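Bd0816 (Bdellovibrio bacteriovorus HD100, PDB 5CER) probably acts as a serine-type D-Ala-D-Ala carboxypeptidase of the S13 peptidase family, an enzyme class that removes the terminal D-alanine from cell-wall peptides. Local coordinates at residues H58-A63 / K188-T193; L203-K208 / I387-F392; P263-A268 / G322-A327; V297-S302 / N312-M317. The protein carries 2 engineered substitutions. All coordinates share one frame; numbering follows the deposited sequence.

Contact 1: H58-A63 / K188-T193; sequences HLTPTA and KKDKYT
T60 lays its side chain obliquely over that of T193, hydroxyl against hydroxyl, where a type I beta turn (D190 to T193) ends and leads into strand 194-199. This strand runs antiparallel to strand 54-61 in the six-stranded mixed sheet, so the contact lies at the mouth of the strand pair, which continues in a backbone pairing of L59 with G194. T60 OG1 and T193 OG1 are 2.6 Å apart, a short hydrogen bond whose direction is not settled. Threonine suits both places because each branched side chain can bond through its hydroxyl while its methyl packs: T60 CG2, anti to its backbone N (OG1 chi1 -54°), lies 3.9 Å from D190 CB. Within the turn, D190 N adds a weak bond to T193 OG1. Earlier in both segments, K189 brings its extended chain to the edge of the H58 ring, near the ring plane, with NZ 3.9 Å from CE1. The imidazole NE2 is hydrogen-bonded to E72, and the ring of Y187 meets it with planes at about 40°. At the far end, P61 CD rests 3.3 Å from Y192 O, and T193 CA points a C-H at L59 O, 3.6 Å away.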
loop_
_atom_site.group_PDB
_atom_site.type_symbol
_atom_site.label_atom_id
_atom_site.label_comp_id
_atom_site.label_asym_id
_atom_site.label_seq_id
_atom_site.Cartn_x
_atom_site.Cartn_y
_atom_site.Cartn_z
ATOM N N HIS A 58 33.056 5.704 -5.708
ATOM C CA HIS A 58 34.511 5.845 -5.829
ATOM C C HIS A 58 34.816 6.092 -7.312
ATOM O O HIS A 58 34.706 5.191 -8.130
ATOM C CB HIS A 58 35.180 4.562 -5.309
ATOM C CG HIS A 58 35.018 4.380 -3.839
ATOM N ND1 HIS A 58 35.795 5.052 -2.919
ATOM C CD2 HIS A 58 34.141 3.643 -3.125
ATOM C CE1 HIS A 58 35.413 4.721 -1.700
ATOM N NE2 HIS A 58 34.407 3.871 -1.798
ATOM N N LEU A 59 35.148 7.333 -7.629
ATOM C CA LEU A 59 35.246 7.829 -8.990
ATOM C C LEU A 59 36.718 8.091 -9.314
ATOM O O LEU A 59 37.393 8.892 -8.633
ATOM C CB LEU A 59 34.414 9.102 -9.088
ATOM C CG LEU A 59 32.932 8.850 -9.325
ATOM C CD1 LEU A 59 32.083 9.812 -8.507
ATOM C CD2 LEU A 59 32.541 8.957 -10.785
ATOM N N THR A 60 37.238 7.385 -10.326
ATOM C CA THR A 60 38.634 7.490 -10.712
ATOM C C THR A 60 38.715 7.890 -12.190
ATOM O O THR A 60 38.181 7.179 -13.029
ATOM C CB THR A 60 39.352 6.131 -10.475
ATOM O OG1 THR A 60 39.168 5.696 -9.122
ATOM C CG2 THR A 60 40.834 6.210 -10.804
ATOM N N PRO A 61 39.410 9.004 -12.516
ATOM C CA PRO A 61 39.573 9.353 -13.935
ATOM C C PRO A 61 40.343 8.327 -14.782
ATOM O O PRO A 61 41.353 7.756 -14.320
ATOM C CB PRO A 61 40.333 10.689 -13.922
ATOM C CG PRO A 61 40.500 11.094 -12.508
ATOM C CD PRO A 61 40.009 10.012 -11.607
ATOM N N THR A 62 39.811 8.070 -15.974
ATOM C CA THR A 62 40.471 7.292 -17.008
ATOM C C THR A 62 41.140 8.224 -18.008
ATOM O O THR A 62 40.748 9.375 -18.141
ATOM C CB THR A 62 39.475 6.401 -17.779
ATOM O OG1 THR A 62 38.376 7.174 -18.282
ATOM C CG2 THR A 62 38.942 5.287 -16.902
ATOM N N ALA A 63 42.146 7.715 -18.718
ATOM C CA ALA A 63 42.917 8.501 -19.692
ATOM C C ALA A 63 42.076 9.173 -20.801
ATOM O O ALA A 63 42.447 10.245 -21.299
ATOM C CB ALA A 63 44.001 7.626 -20.308
ATOM N N LYS A 188 40.497 -1.791 -4.001
ATOM C CA LYS A 188 41.425 -0.813 -3.434
ATOM C C LYS A 188 41.540 0.323 -4.459
ATOM O O LYS A 188 41.533 0.102 -5.682
ATOM C CB LYS A 188 42.786 -1.476 -3.066
ATOM C CG LYS A 188 42.904 -2.062 -1.557
ATOM C CD LYS A 188 42.831 -0.925 -0.552
ATOM C CE LYS A 188 42.953 -1.378 0.881
ATOM N NZ LYS A 188 44.194 -0.891 1.544
ATOM N N LYS A 189 41.660 1.541 -3.960
ATOM C CA LYS A 189 41.505 2.711 -4.808
ATOM C C LYS A 189 42.841 3.310 -5.261
ATOM O O LYS A 189 43.837 3.208 -4.556
ATOM C CB LYS A 189 40.622 3.766 -4.154
ATOM C CG LYS A 189 40.844 4.075 -2.695
ATOM C CD LYS A 189 39.897 5.196 -2.295
ATOM C CE LYS A 189 39.742 5.298 -0.794
ATOM N NZ LYS A 189 38.732 6.344 -0.479
ATOM N N ASP A 190 42.821 3.935 -6.445
ATOM C CA ASP A 190 43.991 4.592 -7.024
ATOM C C ASP A 190 44.314 5.857 -6.277
ATOM O O ASP A 190 43.480 6.405 -5.558
ATOM C CB ASP A 190 43.772 5.002 -8.500
ATOM C CG ASP A 190 44.583 4.162 -9.535
ATOM O OD1 ASP A 190 44.732 2.931 -9.270
ATOM O OD2 ASP A 190 45.071 4.756 -10.597
ATOM N N LYS A 191 45.545 6.321 -6.489
ATOM C CA LYS A 191 45.976 7.620 -5.949
ATOM C C LYS A 191 45.027 8.759 -6.294
ATOM O O LYS A 191 44.869 9.668 -5.490
ATOM C CB LYS A 191 47.433 8.033 -6.325
ATOM C CG LYS A 191 48.141 7.124 -7.328
ATOM C CD LYS A 191 49.557 7.518 -7.798
ATOM C CE LYS A 191 49.930 6.908 -9.157
ATOM N NZ LYS A 191 51.275 7.348 -9.615
ATOM N N TYR A 192 44.419 8.689 -7.478
ATOM C CA TYR A 192 43.558 9.745 -7.999
ATOM C C TYR A 192 42.070 9.437 -7.846
ATOM O O TYR A 192 41.264 10.030 -8.544
ATOM C CB TYR A 192 43.865 9.956 -9.482
ATOM C CG TYR A 192 45.304 10.276 -9.768
ATOM C CD1 TYR A 192 45.805 11.545 -9.507
ATOM C CD2 TYR A 192 46.172 9.309 -10.285
ATOM C CE1 TYR A 192 47.137 11.843 -9.745
ATOM C CE2 TYR A 192 47.512 9.596 -10.526
ATOM C CZ TYR A 192 47.988 10.866 -10.257
ATOM O OH TYR A 192 49.303 11.179 -10.489
ATOM N N THR A 193 41.713 8.513 -6.959
ATOM C CA THR A 193 40.308 8.222 -6.697
ATOM C C THR A 193 39.755 9.262 -5.746
ATOM O O THR A 193 40.308 9.497 -4.661
ATOM C CB THR A 193 40.113 6.822 -6.105
ATOM O OG1 THR A 193 40.646 5.850 -7.010
ATOM C CG2 THR A 193 38.625 6.513 -5.849
#

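Contact 2: L203-K208 / I387-F392; sequences LRTILK and ILALPF
The side chain of T205 touches the loop 387-392 through its methyl: CG2 sits 3.8 Å from A389 CA and 3.7 Å from L390 O. A chi1 of -57° for OG1 leaves CG2 anti to the backbone N, and from there it meets the loop backbone. The small A389 suits the other side, since its CB can come within 4.0 Å of T205 CG2 where helix and loop backbones lie close together. One turn further along helix 203-213, K208 packs with the aliphatic part of its chain. CG is anti to the backbone N, a bend at chi2 (77°) places CD, and the chain then crosses I387 obliquely, CE lying 4.0 Å from I387 CD1.

Behind this shell, K208 NZ is bound by D301 in a salt bridge and by S292 O, L295 O and the hydroxyl of Y384; I387 N bonds that same hydroxyl, tying lysine and loop together. The contact thus packs helix 203-213, backed through L203 and L207 by helix 35-47, against the connection from helix 356-375 to the C-terminal strand 399-400, whose L390 turns to helix 151-163.

Across the two segments the contacts are almost all between carbon atoms, with L390 O the nearest polar atom, and they hold by shape. The buried lysine needs its several outside acceptors, and the negative D301 would be expected to keep it protonated.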
loop_
_atom_site.group_PDB
_atom_site.type_symbol
_atom_site.label_atom_id
_atom_site.label_comp_id
_atom_site.label_asym_id
_atom_site.label_seq_id
_atom_site.Cartn_x
_atom_site.Cartn_y
_atom_site.Cartn_z
ATOM N N LEU A 203 15.260 7.113 7.262
ATOM C CA LEU A 203 14.615 5.823 7.341
ATOM C C LEU A 203 13.113 5.999 7.507
ATOM O O LEU A 203 12.337 5.268 6.869
ATOM C CB LEU A 203 15.174 4.982 8.487
ATOM C CG LEU A 203 14.531 3.613 8.684
ATOM C CD1 LEU A 203 14.771 2.693 7.487
ATOM C CD2 LEU A 203 14.999 2.948 9.989
ATOM N N ARG A 204 12.718 6.936 8.359
ATOM C CA ARG A 204 11.308 7.175 8.597
ATOM C C ARG A 204 10.503 7.425 7.302
ATOM O O ARG A 204 9.352 7.008 7.217
ATOM C CB ARG A 204 11.090 8.315 9.595
ATOM C CG ARG A 204 11.350 9.677 9.053
ATOM C CD ARG A 204 11.326 10.713 10.154
ATOM N NE ARG A 204 11.458 11.959 9.421
ATOM C CZ ARG A 204 12.449 12.808 9.366
ATOM N NH1 ARG A 204 13.509 12.687 10.128
ATOM N NH2 ARG A 204 12.335 13.834 8.565
ATOM N N THR A 205 11.127 8.094 6.317
ATOM C CA THR A 205 10.488 8.345 5.033
ATOM C C THR A 205 10.490 7.144 4.101
ATOM O O THR A 205 9.506 6.905 3.397
ATOM C CB THR A 205 11.113 9.579 4.383
ATOM O OG1 THR A 205 10.955 10.656 5.310
ATOM C CG2 THR A 205 10.426 9.937 3.055
ATOM N N ILE A 206 11.550 6.361 4.132
ATOM C CA ILE A 206 11.564 5.077 3.433
ATOM C C ILE A 206 10.410 4.191 4.000
ATOM O O ILE A 206 9.705 3.535 3.270
ATOM C CB ILE A 206 12.916 4.375 3.595
ATOM C CG1 ILE A 206 13.995 5.101 2.813
ATOM C CG2 ILE A 206 12.803 2.920 3.113
ATOM C CD1 ILE A 206 15.398 4.532 2.917
ATOM N N LEU A 207 10.240 4.217 5.316
ATOM C CA LEU A 207 9.210 3.438 5.960
ATOM C C LEU A 207 7.808 3.968 5.596
ATOM O O LEU A 207 6.886 3.168 5.339
ATOM C CB LEU A 207 9.453 3.417 7.470
ATOM C CG LEU A 207 10.743 2.678 7.920
ATOM C CD1 LEU A 207 11.066 2.994 9.377
ATOM C CD2 LEU A 207 10.635 1.182 7.737
ATOM N N LYS A 208 7.649 5.287 5.597
ATOM C CA LYS A 208 6.402 5.907 5.209
ATOM C C LYS A 208 6.005 5.483 3.795
ATOM O O LYS A 208 4.856 5.139 3.540
ATOM C CB LYS A 208 6.506 7.425 5.298
ATOM C CG LYS A 208 5.220 8.155 4.911
ATOM C CD LYS A 208 4.178 8.102 6.021
ATOM C CE LYS A 208 2.899 8.796 5.574
ATOM N NZ LYS A 208 1.952 9.165 6.658
ATOM N N ILE A 387 2.924 13.852 3.717
ATOM C CA ILE A 387 4.352 13.655 3.440
ATOM C C ILE A 387 4.502 13.185 1.997
ATOM O O ILE A 387 3.849 12.256 1.573
ATOM C CB ILE A 387 4.964 12.604 4.396
ATOM C CG1 ILE A 387 4.939 13.114 5.841
ATOM C CG2 ILE A 387 6.376 12.227 3.968
ATOM C CD1 ILE A 387 4.961 12.016 6.893
ATOM N N LEU A 388 5.358 13.860 1.252
ATOM C CA LEU A 388 5.666 13.445 -0.089
ATOM C C LEU A 388 6.914 12.551 0.098
ATOM O O LEU A 388 7.990 13.040 0.393
ATOM C CB LEU A 388 5.903 14.648 -0.984
ATOM C CG LEU A 388 6.326 14.339 -2.458
ATOM C CD1 LEU A 388 5.496 13.248 -3.143
ATOM C CD2 LEU A 388 6.376 15.607 -3.324
ATOM N N ALA A 389 6.719 11.237 -0.026
ATOM C CA ALA A 389 7.714 10.269 0.385
ATOM C C ALA A 389 8.674 9.819 -0.753
ATOM O O ALA A 389 8.566 8.746 -1.338
ATOM C CB ALA A 389 7.034 9.082 1.024
ATOM N N LEU A 390 9.638 10.674 -1.032
ATOM C CA LEU A 390 10.681 10.386 -2.030
ATOM C C LEU A 390 11.847 9.640 -1.387
ATOM O O LEU A 390 12.097 9.810 -0.205
ATOM C CB LEU A 390 11.172 11.679 -2.665
ATOM C CG LEU A 390 10.090 12.441 -3.447
ATOM C CD1 LEU A 390 10.340 13.952 -3.595
ATOM C CD2 LEU A 390 10.042 11.781 -4.812
ATOM N N PRO A 391 12.572 8.862 -2.180
ATOM C CA PRO A 391 13.716 8.162 -1.662
ATOM C C PRO A 391 14.965 9.019 -1.489
ATOM O O PRO A 391 16.014 8.492 -1.090
ATOM C CB PRO A 391 13.939 7.061 -2.689
ATOM C CG PRO A 391 13.449 7.638 -3.963
ATOM C CD PRO A 391 12.349 8.572 -3.608
ATOM N N PHE A 392 14.869 10.325 -1.769
ATOM C CA PHE A 392 15.983 11.287 -1.552
ATOM C C PHE A 392 15.360 12.587 -1.087
ATOM O O PHE A 392 14.171 12.795 -1.321
ATOM C CB PHE A 392 16.795 11.502 -2.866
ATOM C CG PHE A 392 15.951 11.826 -4.070
ATOM C CD1 PHE A 392 15.512 13.107 -4.302
ATOM C CD2 PHE A 392 15.554 10.831 -4.949
ATOM C CE1 PHE A 392 14.693 13.412 -5.385
ATOM C CE2 PHE A 392 14.746 11.127 -6.056
ATOM C CZ PHE A 392 14.326 12.433 -6.266
#

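Contact 3: P263-A268 / G322-A327; sequences PIYNEA and GTVNKA
The Y265 ring carries V324 on one face, takes K326 and N325 obliquely, and has a water at its edge. V324 CG2 stands 3.8 Å from the ring centroid, 28° off the normal and displaced toward the rim, a CH-pi contact. CG2 lies between the backbone N and the carbonyl carbon of V324 (CG1 chi1 -64°), and V324 CB also comes within 3.4 Å of Y265 CE1. The two side chains slide past one another in opposite directions. The side chains of K326 and Y265 cross at about a right angle, with K326 CB 3.7 Å from Y265 CE2.

V324 and K326 belong to a beta hairpin: a type I turn from V324 to A327 links strand 317-324 to strand 327-336. In the sequence, G322 closes a Lys-Thr-Gly box, consistent with the active-site strand of the penicillin-binding fold. The tyrosine reaches this turn from the segment before strand 267-268, which lies in the small three-stranded sheet.

A tyrosine suits the place because its flat ring packs while its hydroxyl can still be hydrated: a water 3.0 Å from Y265 OH, in the ring plane, also accepts from N325 N at 3.2 Å. P263 CG grazes K326 CG, while K326 NZ runs on to salt bridges with D350 and D352.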
loop_
_atom_site.group_PDB
_atom_site.type_symbol
_atom_site.label_atom_id
_atom_site.label_comp_id
_atom_site.label_asym_id
_atom_site.label_seq_id
_atom_site.Cartn_x
_atom_site.Cartn_y
_atom_site.Cartn_z
ATOM N N PRO A 263 -0.577 -22.026 1.611
ATOM C CA PRO A 263 0.052 -20.759 2.004
ATOM C C PRO A 263 0.767 -20.815 3.353
ATOM O O PRO A 263 0.413 -21.611 4.212
ATOM C CB PRO A 263 -1.127 -19.788 2.038
ATOM C CG PRO A 263 -2.293 -20.663 2.418
ATOM C CD PRO A 263 -2.047 -21.980 1.727
ATOM N N ILE A 264 1.791 -19.983 3.509
ATOM C CA ILE A 264 2.501 -19.790 4.778
ATOM C C ILE A 264 2.550 -18.290 4.993
ATOM O O ILE A 264 3.097 -17.552 4.165
ATOM C CB ILE A 264 3.937 -20.390 4.703
ATOM C CG1 ILE A 264 3.836 -21.902 4.451
ATOM C CG2 ILE A 264 4.763 -20.124 5.973
ATOM C CD1 ILE A 264 5.073 -22.483 3.754
ATOM N N TYR A 265 2.117 -17.877 6.166
ATOM C CA TYR A 265 2.015 -16.477 6.499
ATOM C C TYR A 265 2.693 -16.128 7.847
ATOM O O TYR A 265 2.665 -16.912 8.774
ATOM C CB TYR A 265 0.560 -16.155 6.641
ATOM C CG TYR A 265 -0.270 -16.303 5.396
ATOM C CD1 TYR A 265 0.038 -15.551 4.237
ATOM C CD2 TYR A 265 -1.414 -17.109 5.377
ATOM C CE1 TYR A 265 -0.743 -15.641 3.092
ATOM C CE2 TYR A 265 -2.223 -17.166 4.260
ATOM C CZ TYR A 265 -1.886 -16.429 3.116
ATOM O OH TYR A 265 -2.697 -16.498 1.973
ATOM N N ASN A 266 3.214 -14.902 7.962
ATOM C CA ASN A 266 3.573 -14.341 9.254
ATOM C C ASN A 266 2.325 -14.345 10.100
ATOM O O ASN A 266 1.228 -13.951 9.624
ATOM C CB ASN A 266 4.077 -12.902 9.134
ATOM C CG ASN A 266 5.419 -12.780 8.444
ATOM O OD1 ASN A 266 6.158 -13.769 8.225
ATOM N ND2 ASN A 266 5.765 -11.552 8.079
ATOM N N GLU A 267 2.471 -14.770 11.345
ATOM C CA GLU A 267 1.348 -14.817 12.308
ATOM C C GLU A 267 1.726 -14.155 13.618
ATOM O O GLU A 267 2.872 -14.269 14.079
ATOM C CB GLU A 267 1.033 -16.233 12.677
ATOM C CG GLU A 267 0.408 -17.068 11.591
ATOM C CD GLU A 267 0.048 -18.465 12.086
ATOM O OE1 GLU A 267 0.676 -18.989 13.057
ATOM O OE2 GLU A 267 -0.883 -19.026 11.488
ATOM N N ALA A 268 0.782 -13.450 14.203
ATOM C CA ALA A 268 0.950 -13.025 15.573
ATOM C C ALA A 268 -0.419 -12.888 16.235
ATOM O O ALA A 268 -1.440 -12.892 15.556
ATOM C CB ALA A 268 1.736 -11.722 15.657
ATOM N N GLY A 322 -3.758 -4.754 5.286
ATOM C CA GLY A 322 -3.186 -6.029 4.883
ATOM C C GLY A 322 -4.154 -6.865 4.090
ATOM O O GLY A 322 -5.364 -6.912 4.397
ATOM N N THR A 323 -3.604 -7.555 3.086
ATOM C CA THR A 323 -4.383 -8.376 2.182
ATOM C C THR A 323 -3.605 -9.611 1.733
ATOM O O THR A 323 -2.532 -9.473 1.122
ATOM C CB THR A 323 -4.700 -7.586 0.924
ATOM O OG1 THR A 323 -5.365 -6.374 1.271
ATOM C CG2 THR A 323 -5.607 -8.420 -0.019
ATOM N N VAL A 324 -4.079 -10.796 2.099
ATOM C CA VAL A 324 -3.596 -12.068 1.507
ATOM C C VAL A 324 -4.848 -12.896 1.233
ATOM O O VAL A 324 -5.932 -12.462 1.576
ATOM C CB VAL A 324 -2.571 -12.855 2.361
ATOM C CG1 VAL A 324 -1.283 -12.043 2.523
ATOM C CG2 VAL A 324 -3.130 -13.172 3.712
ATOM N N ASN A 325 -4.678 -14.053 0.568
ATOM C CA ASN A 325 -5.822 -14.860 0.177
ATOM C C ASN A 325 -6.690 -15.285 1.373
ATOM O O ASN A 325 -7.912 -15.309 1.243
ATOM C CB ASN A 325 -5.385 -16.066 -0.616
ATOM C CG ASN A 325 -4.980 -15.723 -2.036
ATOM O OD1 ASN A 325 -5.205 -14.621 -2.525
ATOM N ND2 ASN A 325 -4.356 -16.673 -2.705
ATOM N N LYS A 326 -6.044 -15.549 2.519
ATOM C CA LYS A 326 -6.731 -15.990 3.726
ATOM C C LYS A 326 -7.033 -14.899 4.770
ATOM O O LYS A 326 -7.593 -15.208 5.837
ATOM C CB LYS A 326 -5.967 -17.139 4.401
ATOM C CG LYS A 326 -5.823 -18.356 3.548
ATOM C CD LYS A 326 -7.166 -18.868 3.085
ATOM C CE LYS A 326 -7.051 -20.203 2.414
ATOM N NZ LYS A 326 -8.349 -20.637 1.835
ATOM N N ALA A 327 -6.660 -13.649 4.503
ATOM C CA ALA A 327 -6.866 -12.605 5.509
ATOM C C ALA A 327 -7.001 -11.193 4.956
ATOM O O ALA A 327 -6.405 -10.842 3.936
ATOM C CB ALA A 327 -5.739 -12.673 6.562
HETATM O O HOH W 1 -1.758 -14.924 -0.401
#

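Contact 4: V297-S302 / N312-M317; sequences VANKDS and NAAGSM
A298 is bound to the facing segment by both of its backbone polar atoms. Its N donates to M317 O at 2.8 Å, a nearly straight bond (172°) that meets the carbonyl almost end-on. Its O accepts from G315 N at 3.0 Å, with the donor standing 46° above the carbonyl plane, and K300 N adds a weak second bond to that oxygen. V297 CA leans on M317 O as well, a longer C-H contact of 3.5 Å.

These bonds close the base of the loop joining strand 296-297, an edge strand of the six-stranded antiparallel sheet, to its neighbour 317-324. On the far side, A313 to S316 form a type II beta turn, with S316 N bonded to A313 O. G315, third in that turn, has a positive phi (71°), natural for glycine, and with no side chain there K300 CE can lie 3.7 Å from its CA. K300 NZ is paired outside with E381. A298 suits its site because its small CB fits beside A313 O and 4.1 Å from M317 CE.

D301 folds back on its own segment: its N donates to V297 O, and its OD2, which has a second partner in K208, takes V297 N at 2.8 Å on the anti side. OD1 is bonded by the hydroxyl of Y384.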
loop_
_atom_site.group_PDB
_atom_site.type_symbol
_atom_site.label_atom_id
_atom_site.label_comp_id
_atom_site.label_asym_id
_atom_site.label_seq_id
_atom_site.Cartn_x
_atom_site.Cartn_y
_atom_site.Cartn_z
ATOM N N VAL A 297 -2.117 8.000 6.657
ATOM C CA VAL A 297 -3.223 8.704 7.257
ATOM C C VAL A 297 -4.412 8.615 6.336
ATOM O O VAL A 297 -4.307 8.992 5.171
ATOM C CB VAL A 297 -2.890 10.194 7.469
ATOM C CG1 VAL A 297 -4.061 10.921 8.092
ATOM C CG2 VAL A 297 -1.658 10.315 8.369
ATOM N N ALA A 298 -5.539 8.136 6.864
ATOM C CA ALA A 298 -6.752 7.947 6.084
ATOM C C ALA A 298 -7.110 9.199 5.321
ATOM O O ALA A 298 -7.203 10.275 5.890
ATOM C CB ALA A 298 -7.909 7.522 6.956
ATOM N N ASN A 299 -7.336 9.028 4.022
ATOM C CA ASN A 299 -7.743 10.089 3.126
ATOM C C ASN A 299 -6.638 11.086 2.799
ATOM O O ASN A 299 -6.502 11.450 1.631
ATOM C CB ASN A 299 -9.017 10.797 3.606
ATOM C CG ASN A 299 -9.552 11.790 2.620
ATOM O OD1 ASN A 299 -9.670 12.970 2.940
ATOM N ND2 ASN A 299 -9.873 11.346 1.420
ATOM N N LYS A 300 -5.873 11.521 3.785
ATOM C CA LYS A 300 -4.860 12.544 3.549
ATOM C C LYS A 300 -3.613 12.095 2.797
ATOM O O LYS A 300 -3.034 12.901 2.059
ATOM C CB LYS A 300 -4.489 13.236 4.863
ATOM C CG LYS A 300 -5.600 14.156 5.387
ATOM C CD LYS A 300 -5.204 14.719 6.742
ATOM C CE LYS A 300 -6.367 15.261 7.542
ATOM N NZ LYS A 300 -6.740 16.596 7.013
ATOM N N ASP A 301 -3.227 10.826 2.909
ATOM C CA ASP A 301 -2.138 10.299 2.063
ATOM C C ASP A 301 -2.695 9.694 0.772
ATOM O O ASP A 301 -3.119 8.529 0.748
ATOM C CB ASP A 301 -1.306 9.285 2.826
ATOM C CG ASP A 301 -0.419 9.923 3.853
ATOM O OD1 ASP A 301 0.214 10.950 3.511
ATOM O OD2 ASP A 301 -0.412 9.439 5.031
ATOM N N SER A 302 -2.746 10.515 -0.274
ATOM C CA SER A 302 -3.323 10.134 -1.568
ATOM C C SER A 302 -2.651 8.997 -2.190
ATOM O O SER A 302 -3.281 8.249 -2.918
ATOM C CB SER A 302 -3.206 11.245 -2.618
ATOM O OG SER A 302 -3.589 12.505 -2.117
ATOM N N ASN A 312 -16.304 8.055 8.815
ATOM C CA ASN A 312 -15.819 8.964 9.844
ATOM C C ASN A 312 -14.329 8.764 10.238
ATOM O O ASN A 312 -13.796 9.535 11.022
ATOM C CB ASN A 312 -16.766 8.959 11.064
ATOM C CG ASN A 312 -16.889 7.601 11.683
ATOM O OD1 ASN A 312 -16.014 6.745 11.515
ATOM N ND2 ASN A 312 -17.999 7.370 12.379
ATOM N N ALA A 313 -13.664 7.782 9.659
ATOM C CA ALA A 313 -12.227 7.635 9.799
ATOM C C ALA A 313 -11.435 8.637 8.962
ATOM O O ALA A 313 -10.259 8.831 9.228
ATOM C CB ALA A 313 -11.794 6.224 9.404
ATOM N N ALA A 314 -12.057 9.274 7.964
ATOM C CA ALA A 314 -11.307 10.162 7.047
ATOM C C ALA A 314 -10.620 11.308 7.786
ATOM O O ALA A 314 -11.253 12.012 8.592
ATOM C CB ALA A 314 -12.204 10.724 5.984
ATOM N N GLY A 315 -9.299 11.405 7.636
ATOM C CA GLY A 315 -8.528 12.402 8.368
ATOM C C GLY A 315 -8.362 12.168 9.871
ATOM O O GLY A 315 -7.769 12.997 10.559
ATOM N N SER A 316 -8.846 11.021 10.367
ATOM C CA SER A 316 -8.860 10.696 11.804
ATOM C C SER A 316 -8.302 9.317 12.166
ATOM O O SER A 316 -8.455 8.878 13.292
ATOM C CB SER A 316 -10.297 10.760 12.292
ATOM O OG SER A 316 -10.793 12.059 12.143
ATOM N N MET A 317 -7.708 8.624 11.202
ATOM C CA MET A 317 -7.164 7.320 11.443
ATOM C C MET A 317 -5.785 7.278 10.824
ATOM O O MET A 317 -5.596 7.705 9.652
ATOM C CB MET A 317 -8.052 6.197 10.834
ATOM C CG MET A 317 -7.529 4.780 11.041
ATOM S SD MET A 317 -8.578 3.539 10.240
ATOM C CE MET A 317 -8.165 3.782 8.515
#

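How the contacts relate
Contact 1 closes first along the chain, in the mixed sheet, with its centre 33 Å from that of contact 2 and about 50 Å from those of contacts 3 and 4, which lie across the chain's centre from it. Contact 2 lies near the middle and closes a long loop that contains contact 3, inside which contact 4 is nested in turn. Contacts 3 and 4 share strand 317-324 of the six-stranded antiparallel sheet, one at each end, with centres 25 Å apart. Contacts 2 and 4 touch directly: K208 NZ and D301 OD2 form a 2.9 Å salt bridge. It joins helix 203-213 to the loop beyond the edge strand 296-297, within what is probably the penicillin-binding (beta-lactamase-like) part of the protein.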